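RNA methyltransferase, TrmH family (Porphyromonas gingivalis, PDB 2I6D) probably binds RNA and transfers a methyl group to it, as a knotted SpoU-type methyltransferase of the TrmH family. Local coordinates at residues A[109-112]-A[116-119]; A[121-126]-A[244-249]; A[192-197]-A[222-227]; A[201-206]-A[251-256]. All coordinates share one frame; numbering follows the deposited sequence.

Interaction 1. Residues A[109-112]-A[116-119]; sequences DGVQ and NVGT. With ACY (acetic acid), chain B.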
loop_
_atom_site.group_PDB
_atom_site.type_symbol
_atom_site.label_atom_id
_atom_site.label_comp_id
_atom_site.label_asym_id
_atom_site.label_seq_id
_atom_site.Cartn_x
_atom_site.Cartn_y
_atom_site.Cartn_z
ATOM N N ASP A 109 11.935 -0.519 0.637
ATOM C CA ASP A 109 12.964 0.165 1.469
ATOM C C ASP A 109 13.158 1.598 0.965
ATOM O O ASP A 109 13.893 1.798 -0.008
ATOM C CB ASP A 109 14.316 -0.578 1.357
ATOM C CG ASP A 109 15.443 0.088 2.148
ATOM O OD1 ASP A 109 15.158 0.777 3.151
ATOM O OD2 ASP A 109 16.639 -0.104 1.793
ATOM N N GLY A 110 12.521 2.578 1.604
ATOM C CA GLY A 110 12.716 3.988 1.232
ATOM C C GLY A 110 12.123 4.352 -0.123
ATOM O O GLY A 110 12.666 5.193 -0.847
ATOM N N VAL A 111 10.986 3.740 -0.454
ATOM C CA VAL A 111 10.263 4.047 -1.690
ATOM C C VAL A 111 9.317 5.196 -1.327
ATOM O O VAL A 111 8.190 4.988 -0.836
ATOM C CB VAL A 111 9.514 2.825 -2.240
ATOM C CG1 VAL A 111 8.696 3.210 -3.497
ATOM C CG2 VAL A 111 10.507 1.733 -2.611
ATOM N N GLN A 112 9.815 6.413 -1.527
ATOM C CA GLN A 112 9.163 7.611 -0.995
ATOM C C GLN A 112 8.013 8.087 -1.858
ATOM O O GLN A 112 7.093 8.718 -1.366
ATOM C CB GLN A 112 10.168 8.750 -0.795
ATOM C CG GLN A 112 11.482 8.261 -0.242
ATOM C CD GLN A 112 12.208 9.288 0.580
ATOM O OE1 GLN A 112 12.191 10.487 0.267
ATOM N NE2 GLN A 112 12.854 8.827 1.654
ATOM N N ASN A 116 4.613 5.742 -7.041
ATOM C CA ASN A 116 5.272 4.444 -7.116
ATOM C C ASN A 116 4.649 3.447 -6.133
ATOM O O ASN A 116 4.413 2.288 -6.501
ATOM C CB ASN A 116 6.788 4.563 -6.870
ATOM C CG ASN A 116 7.513 5.234 -8.029
ATOM O OD1 ASN A 116 7.020 5.244 -9.154
ATOM N ND2 ASN A 116 8.674 5.831 -7.753
ATOM N N VAL A 117 4.352 3.899 -4.905
ATOM C CA VAL A 117 3.821 2.974 -3.900
ATOM C C VAL A 117 2.436 2.479 -4.318
ATOM O O VAL A 117 2.155 1.281 -4.240
ATOM C CB VAL A 117 3.821 3.566 -2.455
ATOM C CG1 VAL A 117 3.041 2.656 -1.486
ATOM C CG2 VAL A 117 5.278 3.765 -1.935
ATOM N N GLY A 118 1.593 3.394 -4.800
ATOM C CA GLY A 118 0.271 3.032 -5.316
ATOM C C GLY A 118 0.351 2.028 -6.450
ATOM O O GLY A 118 -0.430 1.067 -6.505
ATOM N N THR A 119 1.240 2.295 -7.401
ATOM C CA THR A 119 1.419 1.382 -8.523
ATOM C C THR A 119 1.845 -0.001 -8.025
ATOM O O THR A 119 1.369 -1.022 -8.539
ATOM C CB THR A 119 2.416 1.944 -9.544
ATOM O OG1 THR A 119 1.920 3.209 -10.014
ATOM C CG2 THR A 119 2.585 0.994 -10.733
HETATM C C ACY B . 11.058 6.135 -5.185
HETATM O O ACY B . 9.870 6.058 -4.958
HETATM O OXT ACY B . 11.640 5.794 -6.281
HETATM C CH3 ACY B . 11.819 6.669 -4.020
#
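Val111 meets the first turns of helix 114-127 with both its CG1 methyl and its backbone O. Val111 CG1 packs against Val117 CG2 at 3.8 Å, and the same Val117 CG2 lies 3.3 Å from Val111 O, a close carbon-oxygen approach that carries no hydrogen bond. The branch of Val111 that makes the contact is the one anti to the backbone N (chi1 177°), and it also lies 4.1 Å from Asn116 CB. Asn116 adds a polar arm to this apolar patch. Its ND2 donates to O of a bound acetic acid at 3.0 Å, with a nearly straight N-H...O angle of 171°, and that oxygen lies 3.4 Å from Val111 CG1, so the small molecule is held where the loop meets the helix. The acid, probably picked up from the crystallisation liquor, is bound by Asp113 N as well. Asn116 and Gly118 belong to the Asn-x-Gly signature of SpoU methyltransferases, placed just after the first strand of the SPOUT fold. On the other branch of the amide, Asn116 OD1 accepts from Asn241 ND2; both ends are engaged, which should fix the rotation of the amide. Farther out, Val242 of helix 242-255 touches both Val111 and Asn116, Ala139 and Val141 pack on Val117, and the loop is held in place by hydrogen bonds of Val111 N to Ser138 OG and of Ser213 N to Asp109 OD2.

Interaction 2. Residues A[121-126]-A[244-249]; sequences LRTADW and IATAIL
Thr123 meets Thr246 and Ala247 where helix 114-127 runs beside helix 242-255, and the apolar part of this meeting is carried by one methyl. Thr123 CG2 rests on the backbone of the partner helix, 3.8 Å from Ala247 CA, and lies 4.3 Å from Thr246 CG2, where the two threonines approach methyl to methyl. Small side chains permit the closeness: the CA atoms of Thr123 and Ala247 are 6.1 Å apart, with no bulky group between them. The other branch of Thr123 only grazes the partner, its OG1 lying 4.2 Å from Ala247 CB.

Both threonine hydroxyls bond within their own helix. With chi1 at -73°, Thr123 holds its hydroxyl beside its own backbone N, facing the preceding turn, where OG1 makes a weak hydrogen bond with Thr119 O; its methyl is thereby sent across to the other helix. Thr246 adopts the same arrangement (chi1 -60°), and its OG1 is hydrogen-bonded to Val242 O. Thr246 also touches Leu205 of the central strand 201-206.

In this part of the SPOUT methyltransferase fold no hydrogen bond passes between 121-126 and 244-249. With one hydroxyl bonded within its helix and the other weakly so, the contact between the segments rests on van der Waals packing and close backbone approach.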
loop_
_atom_site.group_PDB
_atom_site.type_symbol
_atom_site.label_atom_id
_atom_site.label_comp_id
_atom_site.label_asym_id
_atom_site.label_seq_id
_atom_site.Cartn_x
_atom_site.Cartn_y
_atom_site.Cartn_z
ATOM N N LEU A 121 1.310 -1.312 -5.024
ATOM C CA LEU A 121 0.140 -1.945 -4.405
ATOM C C LEU A 121 -0.785 -2.599 -5.439
ATOM O O LEU A 121 -1.321 -3.679 -5.200
ATOM C CB LEU A 121 -0.655 -0.955 -3.537
ATOM C CG LEU A 121 0.029 -0.487 -2.244
ATOM C CD1 LEU A 121 -0.863 0.574 -1.566
ATOM C CD2 LEU A 121 0.275 -1.684 -1.298
ATOM N N ARG A 122 -1.049 -1.900 -6.551
ATOM C CA ARG A 122 -1.902 -2.455 -7.609
ATOM C C ARG A 122 -1.274 -3.687 -8.252
ATOM O O ARG A 122 -1.977 -4.668 -8.564
ATOM C CB ARG A 122 -2.215 -1.403 -8.675
ATOM C CG ARG A 122 -3.006 -0.232 -8.109
ATOM C CD ARG A 122 -3.303 0.850 -9.145
ATOM N NE ARG A 122 -3.728 0.240 -10.392
ATOM C CZ ARG A 122 -4.039 0.897 -11.505
ATOM N NH1 ARG A 122 -4.005 2.228 -11.550
ATOM N NH2 ARG A 122 -4.390 0.208 -12.579
ATOM N N THR A 123 0.037 -3.640 -8.466
ATOM C CA THR A 123 0.765 -4.799 -8.992
ATOM C C THR A 123 0.703 -5.987 -8.030
ATOM O O THR A 123 0.429 -7.105 -8.446
ATOM C CB THR A 123 2.243 -4.441 -9.261
ATOM O OG1 THR A 123 2.305 -3.618 -10.427
ATOM C CG2 THR A 123 3.100 -5.724 -9.484
ATOM N N ALA A 124 0.946 -5.730 -6.745
ATOM C CA ALA A 124 0.846 -6.755 -5.702
ATOM C C ALA A 124 -0.560 -7.391 -5.719
ATOM O O ALA A 124 -0.705 -8.608 -5.687
ATOM C CB ALA A 124 1.149 -6.127 -4.320
ATOM N N ASP A 125 -1.596 -6.570 -5.820
ATOM C CA ASP A 125 -2.947 -7.088 -5.880
ATOM C C ASP A 125 -3.163 -7.930 -7.132
ATOM O O ASP A 125 -3.733 -9.028 -7.037
ATOM C CB ASP A 125 -3.988 -5.957 -5.784
ATOM C CG ASP A 125 -5.398 -6.472 -5.599
ATOM O OD1 ASP A 125 -5.614 -7.543 -4.989
ATOM O OD2 ASP A 125 -6.315 -5.795 -6.064
ATOM N N TRP A 126 -2.741 -7.418 -8.289
ATOM C CA TRP A 126 -2.900 -8.129 -9.566
ATOM C C TRP A 126 -2.333 -9.564 -9.485
ATOM O O TRP A 126 -2.954 -10.519 -9.963
ATOM C CB TRP A 126 -2.191 -7.360 -10.707
ATOM C CG TRP A 126 -2.532 -7.895 -12.081
ATOM C CD1 TRP A 126 -1.906 -8.903 -12.777
ATOM C CD2 TRP A 126 -3.609 -7.453 -12.896
ATOM N NE1 TRP A 126 -2.535 -9.103 -13.986
ATOM C CE2 TRP A 126 -3.585 -8.225 -14.083
ATOM C CE3 TRP A 126 -4.594 -6.463 -12.742
ATOM C CZ2 TRP A 126 -4.504 -8.032 -15.113
ATOM C CZ3 TRP A 126 -5.519 -6.285 -13.757
ATOM C CH2 TRP A 126 -5.462 -7.066 -14.932
ATOM N N ILE A 244 8.182 -0.459 -11.993
ATOM C CA ILE A 244 8.436 -1.264 -13.194
ATOM C C ILE A 244 9.198 -2.535 -12.815
ATOM O O ILE A 244 8.817 -3.652 -13.217
ATOM C CB ILE A 244 9.203 -0.439 -14.275
ATOM C CG1 ILE A 244 8.323 0.706 -14.809
ATOM C CG2 ILE A 244 9.770 -1.335 -15.406
ATOM C CD1 ILE A 244 7.091 0.213 -15.666
ATOM N N ALA A 245 10.269 -2.380 -12.031
ATOM C CA ALA A 245 11.060 -3.513 -11.603
ATOM C C ALA A 245 10.190 -4.471 -10.784
ATOM O O ALA A 245 10.261 -5.688 -10.962
ATOM C CB ALA A 245 12.286 -3.040 -10.764
ATOM N N THR A 246 9.342 -3.917 -9.921
ATOM C CA THR A 246 8.456 -4.758 -9.105
ATOM C C THR A 246 7.524 -5.623 -9.971
ATOM O O THR A 246 7.315 -6.801 -9.689
ATOM C CB THR A 246 7.618 -3.867 -8.149
ATOM O OG1 THR A 246 8.498 -3.138 -7.293
ATOM C CG2 THR A 246 6.649 -4.699 -7.302
ATOM N N ALA A 247 6.956 -5.014 -11.005
ATOM C CA ALA A 247 6.038 -5.698 -11.920
ATOM C C ALA A 247 6.764 -6.833 -12.655
ATOM O O ALA A 247 6.236 -7.935 -12.791
ATOM C CB ALA A 247 5.456 -4.702 -12.938
ATOM N N ILE A 248 7.973 -6.551 -13.128
ATOM C CA ILE A 248 8.766 -7.554 -13.822
ATOM C C ILE A 248 9.041 -8.732 -12.881
ATOM O O ILE A 248 8.812 -9.916 -13.257
ATOM C CB ILE A 248 10.070 -6.958 -14.394
ATOM C CG1 ILE A 248 9.717 -6.049 -15.585
ATOM C CG2 ILE A 248 10.995 -8.081 -14.909
ATOM C CD1 ILE A 248 10.809 -5.009 -15.889
ATOM N N LEU A 249 9.484 -8.419 -11.668
ATOM C CA LEU A 249 9.830 -9.467 -10.677
ATOM C C LEU A 249 8.606 -10.309 -10.290
ATOM O O LEU A 249 8.674 -11.548 -10.339
ATOM C CB LEU A 249 10.512 -8.877 -9.430
ATOM C CG LEU A 249 11.960 -8.438 -9.691
ATOM C CD1 LEU A 249 12.376 -7.221 -8.812
ATOM C CD2 LEU A 249 12.908 -9.605 -9.491
#

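Interaction 3. Residues A[192-197]-A[222-227]; sequences APLPNF and DRLTIP
Ala192 opens the loop by setting its CB against Leu224 CD2 of strand 222-225 at 3.6 Å, the closer of two methyl contacts that join the segments. The carbonyl of Ala192 faces a different partner, Arg256, whose NH1 it binds. Two residues on, Leu194 supplies the second contact. It leaves the backbone alongside the strand rather than at it, yet its end comes nearer: chi2 of 175° runs CD1 out anti to CA, and the contact is made by the other branch, CD2, 4.4 Å from Leu224 CD1. Leu224 thus spends both methyl branches on the loop. The two prongs of its fork are divided between two residues, CD2 receiving the methyl of Ala192 and CD1 that of Leu194, so a single strand side chain meets the loop at two points. Trp253 of helix 242-255 touches both leucines, and Tyr180 of the neighbouring strand adds a second aromatic neighbour for Leu224.

Past this point the loop leaves strand 222-225, with Asn196 ND2 hydrogen-bonded to the terminal carboxylate of Ser257 and Phe197 in a cation-pi contact with Arg254. The path runs from the outermost strand 187-188 back across strands 222-225 and 179-182 to enter strand 201-206, a long crossover in the parallel alpha/beta sheet of the knotted SPOUT methyltransferase domain.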
loop_
_atom_site.group_PDB
_atom_site.type_symbol
_atom_site.label_atom_id
_atom_site.label_comp_id
_atom_site.label_asym_id
_atom_site.label_seq_id
_atom_site.Cartn_x
_atom_site.Cartn_y
_atom_site.Cartn_z
ATOM N N ALA A 192 17.836 -17.326 -11.720
ATOM C CA ALA A 192 17.748 -17.661 -10.320
ATOM C C ALA A 192 16.634 -18.685 -10.137
ATOM O O ALA A 192 15.562 -18.499 -10.686
ATOM C CB ALA A 192 17.473 -16.394 -9.496
ATOM N N PRO A 193 16.880 -19.777 -9.378
ATOM C CA PRO A 193 15.725 -20.632 -9.120
ATOM C C PRO A 193 14.917 -19.920 -8.051
ATOM O O PRO A 193 15.488 -19.427 -7.085
ATOM C CB PRO A 193 16.330 -21.943 -8.575
ATOM C CG PRO A 193 17.840 -21.745 -8.579
ATOM C CD PRO A 193 18.109 -20.277 -8.735
ATOM N N LEU A 194 13.620 -19.816 -8.237
ATOM C CA LEU A 194 12.787 -19.089 -7.292
ATOM C C LEU A 194 11.823 -20.052 -6.609
ATOM O O LEU A 194 11.453 -21.085 -7.197
ATOM C CB LEU A 194 11.972 -18.023 -8.051
ATOM C CG LEU A 194 12.714 -16.908 -8.815
ATOM C CD1 LEU A 194 11.765 -16.008 -9.616
ATOM C CD2 LEU A 194 13.592 -16.105 -7.842
ATOM N N PRO A 195 11.380 -19.710 -5.379
ATOM C CA PRO A 195 10.332 -20.526 -4.779
ATOM C C PRO A 195 9.002 -20.236 -5.440
ATOM O O PRO A 195 8.850 -19.204 -6.103
ATOM C CB PRO A 195 10.305 -20.053 -3.305
ATOM C CG PRO A 195 11.445 -19.128 -3.128
ATOM C CD PRO A 195 11.788 -18.612 -4.484
ATOM N N ASN A 196 8.039 -21.144 -5.285
ATOM C CA ASN A 196 6.684 -20.876 -5.783
ATOM C C ASN A 196 6.136 -19.641 -5.078
ATOM O O ASN A 196 6.509 -19.354 -3.945
ATOM C CB ASN A 196 5.769 -22.077 -5.500
ATOM C CG ASN A 196 4.380 -21.930 -6.126
ATOM O OD1 ASN A 196 3.500 -21.234 -5.602
ATOM N ND2 ASN A 196 4.170 -22.618 -7.239
ATOM N N PHE A 197 5.221 -18.946 -5.743
ATOM C CA PHE A 197 4.568 -17.760 -5.186
ATOM C C PHE A 197 3.974 -17.975 -3.785
ATOM O O PHE A 197 3.967 -17.050 -2.954
ATOM C CB PHE A 197 3.456 -17.312 -6.136
ATOM C CG PHE A 197 3.272 -15.838 -6.187
ATOM C CD1 PHE A 197 3.886 -15.100 -7.189
ATOM C CD2 PHE A 197 2.476 -15.178 -5.250
ATOM C CE1 PHE A 197 3.707 -13.720 -7.276
ATOM C CE2 PHE A 197 2.308 -13.788 -5.308
ATOM C CZ PHE A 197 2.933 -13.065 -6.331
ATOM N N ASP A 222 20.022 -13.249 -1.411
ATOM C CA ASP A 222 20.033 -13.547 -2.845
ATOM C C ASP A 222 19.792 -12.256 -3.634
ATOM O O ASP A 222 18.673 -11.724 -3.656
ATOM C CB ASP A 222 18.929 -14.557 -3.165
ATOM C CG ASP A 222 19.139 -15.902 -2.475
ATOM O OD1 ASP A 222 19.751 -16.777 -3.113
ATOM O OD2 ASP A 222 18.741 -16.085 -1.301
ATOM N N ARG A 223 20.837 -11.761 -4.294
ATOM C CA ARG A 223 20.692 -10.554 -5.129
ATOM C C ARG A 223 20.194 -10.907 -6.524
ATOM O O ARG A 223 20.785 -11.762 -7.180
ATOM C CB ARG A 223 22.036 -9.834 -5.279
ATOM C CG ARG A 223 22.588 -9.309 -4.015
ATOM C CD ARG A 223 24.020 -8.789 -4.269
ATOM N NE ARG A 223 24.185 -7.579 -3.486
ATOM C CZ ARG A 223 24.338 -6.353 -3.976
ATOM N NH1 ARG A 223 24.465 -5.354 -3.115
ATOM N NH2 ARG A 223 24.408 -6.121 -5.292
ATOM N N LEU A 224 19.153 -10.211 -6.966
ATOM C CA LEU A 224 18.569 -10.380 -8.288
ATOM C C LEU A 224 18.736 -9.114 -9.125
ATOM O O LEU A 224 18.656 -7.983 -8.615
ATOM C CB LEU A 224 17.058 -10.686 -8.179
ATOM C CG LEU A 224 16.688 -11.890 -7.289
ATOM C CD1 LEU A 224 15.172 -12.028 -7.238
ATOM C CD2 LEU A 224 17.316 -13.175 -7.877
ATOM N N THR A 225 18.894 -9.310 -10.424
ATOM C CA THR A 225 18.982 -8.191 -11.344
ATOM C C THR A 225 18.070 -8.472 -12.531
ATOM O O THR A 225 17.903 -9.623 -12.933
ATOM C CB THR A 225 20.425 -8.007 -11.836
ATOM O OG1 THR A 225 21.302 -7.929 -10.707
ATOM C CG2 THR A 225 20.570 -6.727 -12.618
ATOM N N ILE A 226 17.501 -7.415 -13.098
ATOM C CA ILE A 226 16.809 -7.502 -14.370
ATOM C C ILE A 226 17.785 -7.013 -15.426
ATOM O O ILE A 226 18.116 -5.824 -15.480
ATOM C CB ILE A 226 15.535 -6.618 -14.386
ATOM C CG1 ILE A 226 14.598 -7.005 -13.221
ATOM C CG2 ILE A 226 14.839 -6.709 -15.763
ATOM C CD1 ILE A 226 13.482 -5.966 -12.965
ATOM N N PRO A 227 18.239 -7.918 -16.296
ATOM C CA PRO A 227 19.300 -7.576 -17.239
ATOM C C PRO A 227 18.851 -6.518 -18.255
ATOM O O PRO A 227 17.705 -6.556 -18.732
ATOM C CB PRO A 227 19.588 -8.906 -17.964
ATOM C CG PRO A 227 18.850 -9.970 -17.179
ATOM C CD PRO A 227 17.744 -9.302 -16.452
#

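Interaction 4. Residues A[201-206]-A[251-256]; sequences AILVLG and SEWRRR
In the SPOUT alpha/beta fold the last helix, 242-255, packs across the parallel sheet, and Trp253 is the residue that reaches central strand 201-206 from its final turn. The indole meets two side chains that point from the same side of the strand. Leu203 CD2 lies 4.0 Å from Trp253 CZ3, and Ala201 CB lies 4.4 Å from Trp253 CZ2, both approaching the ring obliquely. Leu203 runs past the indole in the opposite sense; CG is anti to the backbone N (chi1 170°), and CD2, in turn anti to CA, is the branch that reaches CZ3. Tyr180, from the adjacent strand 179-182, meets the indole edge-to-face, and Leu104 of strand 104-109 touches it too, so the tryptophan spans several strands of the sheet.

Next to Trp253 on the helix, Glu252 gathers two arginines in a salt-bridge network. Arg255 grips the carboxylate side-on, its NE to Glu252 OE1 and its NH2 to Glu252 OE2, each at 2.8 Å and nearly straight; Arg256 CG lies over one face of this guanidinium, offset toward its rim. Arg256 gives both its NE and NH2 to Glu252 OE2, with angles of 143°. One oxygen therefore accepts three N-H groups, which would be expected to stabilise its negative charge: Arg255 NH2 comes on the syn side, Arg256 NE from above the carboxylate plane, and Arg256 NH2, 2.8 Å away, uses the anti lone pair of Glu252 OE2.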
loop_
_atom_site.group_PDB
_atom_site.type_symbol
_atom_site.label_atom_id
_atom_site.label_comp_id
_atom_site.label_asym_id
_atom_site.label_seq_id
_atom_site.Cartn_x
_atom_site.Cartn_y
_atom_site.Cartn_z
ATOM N N ALA A 201 8.884 -15.998 1.138
ATOM C CA ALA A 201 10.075 -15.340 0.617
ATOM C C ALA A 201 9.843 -13.857 0.780
ATOM O O ALA A 201 8.723 -13.395 0.669
ATOM C CB ALA A 201 10.273 -15.624 -0.891
ATOM N N ILE A 202 10.915 -13.123 1.010
ATOM C CA ILE A 202 10.820 -11.667 1.076
ATOM C C ILE A 202 11.588 -11.109 -0.109
ATOM O O ILE A 202 12.685 -11.612 -0.426
ATOM C CB ILE A 202 11.406 -11.137 2.413
ATOM C CG1 ILE A 202 10.577 -11.666 3.610
ATOM C CG2 ILE A 202 11.486 -9.610 2.378
ATOM C CD1 ILE A 202 11.395 -11.741 4.939
ATOM N N LEU A 203 11.016 -10.093 -0.765
ATOM C CA LEU A 203 11.660 -9.431 -1.890
ATOM C C LEU A 203 11.761 -7.952 -1.570
ATOM O O LEU A 203 10.751 -7.245 -1.413
ATOM C CB LEU A 203 10.846 -9.631 -3.196
ATOM C CG LEU A 203 11.266 -8.795 -4.416
ATOM C CD1 LEU A 203 12.747 -9.069 -4.751
ATOM C CD2 LEU A 203 10.372 -9.174 -5.626
ATOM N N VAL A 204 12.990 -7.490 -1.491
ATOM C CA VAL A 204 13.262 -6.117 -1.089
ATOM C C VAL A 204 13.439 -5.240 -2.323
ATOM O O VAL A 204 14.241 -5.565 -3.225
ATOM C CB VAL A 204 14.549 -6.011 -0.215
ATOM C CG1 VAL A 204 14.798 -4.530 0.213
ATOM C CG2 VAL A 204 14.465 -6.962 1.076
ATOM N N LEU A 205 12.734 -4.112 -2.336
ATOM C CA LEU A 205 12.816 -3.143 -3.433
ATOM C C LEU A 205 13.201 -1.777 -2.855
ATOM O O LEU A 205 12.574 -1.318 -1.897
ATOM C CB LEU A 205 11.465 -3.055 -4.137
ATOM C CG LEU A 205 11.184 -4.446 -4.764
ATOM C CD1 LEU A 205 9.744 -4.848 -4.655
ATOM C CD2 LEU A 205 11.697 -4.435 -6.206
ATOM N N GLY A 206 14.221 -1.134 -3.420
ATOM C CA GLY A 206 14.599 0.225 -2.986
ATOM C C GLY A 206 14.206 1.291 -4.000
ATOM O O GLY A 206 13.785 0.973 -5.096
ATOM N N SER A 251 5.751 -10.693 -11.948
ATOM C CA SER A 251 5.300 -11.454 -13.127
ATOM C C SER A 251 6.086 -12.743 -13.239
ATOM O O SER A 251 5.515 -13.825 -13.341
ATOM C CB SER A 251 5.406 -10.639 -14.434
ATOM O OG SER A 251 5.339 -11.483 -15.590
ATOM N N GLU A 252 7.407 -12.624 -13.190
ATOM C CA GLU A 252 8.276 -13.775 -13.349
ATOM C C GLU A 252 8.076 -14.805 -12.216
ATOM O O GLU A 252 8.058 -16.017 -12.459
ATOM C CB GLU A 252 9.720 -13.264 -13.406
ATOM C CG GLU A 252 10.794 -14.234 -13.653
ATOM C CD GLU A 252 10.651 -15.086 -14.933
ATOM O OE1 GLU A 252 9.852 -14.820 -15.873
ATOM O OE2 GLU A 252 11.384 -16.069 -14.965
ATOM N N TRP A 253 7.909 -14.314 -10.984
ATOM C CA TRP A 253 7.643 -15.187 -9.834
ATOM C C TRP A 253 6.370 -15.994 -10.102
ATOM O O TRP A 253 6.339 -17.193 -9.875
ATOM C CB TRP A 253 7.454 -14.363 -8.560
ATOM C CG TRP A 253 8.284 -14.819 -7.388
ATOM C CD1 TRP A 253 7.981 -15.814 -6.482
ATOM C CD2 TRP A 253 9.498 -14.224 -6.937
ATOM N NE1 TRP A 253 8.957 -15.874 -5.501
ATOM C CE2 TRP A 253 9.901 -14.919 -5.769
ATOM C CE3 TRP A 253 10.312 -13.183 -7.428
ATOM C CZ2 TRP A 253 11.062 -14.591 -5.068
ATOM C CZ3 TRP A 253 11.456 -12.850 -6.721
ATOM C CH2 TRP A 253 11.819 -13.558 -5.557
ATOM N N ARG A 254 5.333 -15.312 -10.589
ATOM C CA ARG A 254 4.025 -15.942 -10.900
ATOM C C ARG A 254 4.038 -16.854 -12.138
ATOM O O ARG A 254 3.423 -17.941 -12.152
ATOM C CB ARG A 254 2.962 -14.838 -11.033
ATOM C CG ARG A 254 1.557 -15.314 -11.514
ATOM C CD ARG A 254 0.927 -16.277 -10.543
ATOM N NE ARG A 254 0.447 -15.654 -9.307
ATOM C CZ ARG A 254 0.149 -16.332 -8.204
ATOM N NH1 ARG A 254 -0.307 -15.691 -7.126
ATOM N NH2 ARG A 254 0.295 -17.668 -8.172
ATOM N N ARG A 255 4.759 -16.448 -13.180
ATOM C CA ARG A 255 4.908 -17.290 -14.373
ATOM C C ARG A 255 5.406 -18.677 -14.000
ATOM O O ARG A 255 4.976 -19.667 -14.568
ATOM C CB ARG A 255 5.922 -16.660 -15.329
ATOM C CG ARG A 255 6.125 -17.448 -16.644
ATOM C CD ARG A 255 7.255 -16.875 -17.477
ATOM N NE ARG A 255 8.591 -17.057 -16.901
ATOM C CZ ARG A 255 9.294 -18.180 -16.963
ATOM N NH1 ARG A 255 8.780 -19.261 -17.538
ATOM N NH2 ARG A 255 10.507 -18.248 -16.415
ATOM N N ARG A 256 6.347 -18.740 -13.058
ATOM C CA ARG A 256 6.946 -20.029 -12.673
ATOM C C ARG A 256 6.133 -20.844 -11.660
ATOM O O ARG A 256 6.534 -21.957 -11.270
ATOM C CB ARG A 256 8.327 -19.781 -12.094
ATOM C CG ARG A 256 9.207 -19.177 -13.097
ATOM C CD ARG A 256 10.625 -19.355 -12.714
ATOM N NE ARG A 256 11.384 -18.183 -13.084
ATOM C CZ ARG A 256 12.597 -17.938 -12.621
ATOM N NH1 ARG A 256 13.154 -18.783 -11.781
ATOM N NH2 ARG A 256 13.232 -16.848 -12.998
#

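Overall arrangement
Helix 242-255 ties the set together. Interactions 2 and 4 both use it, with centres about 9 Å apart: Thr246 and Leu249 rest on Leu205 and Leu203 of strand 201-206, while the same helix meets helix 114-127 through Thr123. Interaction 3 lies about 7 Å from interaction 4, centre to centre, and is coupled to it by the 2.7 Å approach of Arg256 NH1 to Ala192 O; Ile226 also packs on Ala245 and Ile248 of interaction 2. Interaction 1, with its acetic acid, is farther off, its centre about 20 Å from that of interaction 3 and about 16 Å from that of interaction 4, yet joins the same sheet through Asp109 N and Leu205 O, 2.7 Å apart.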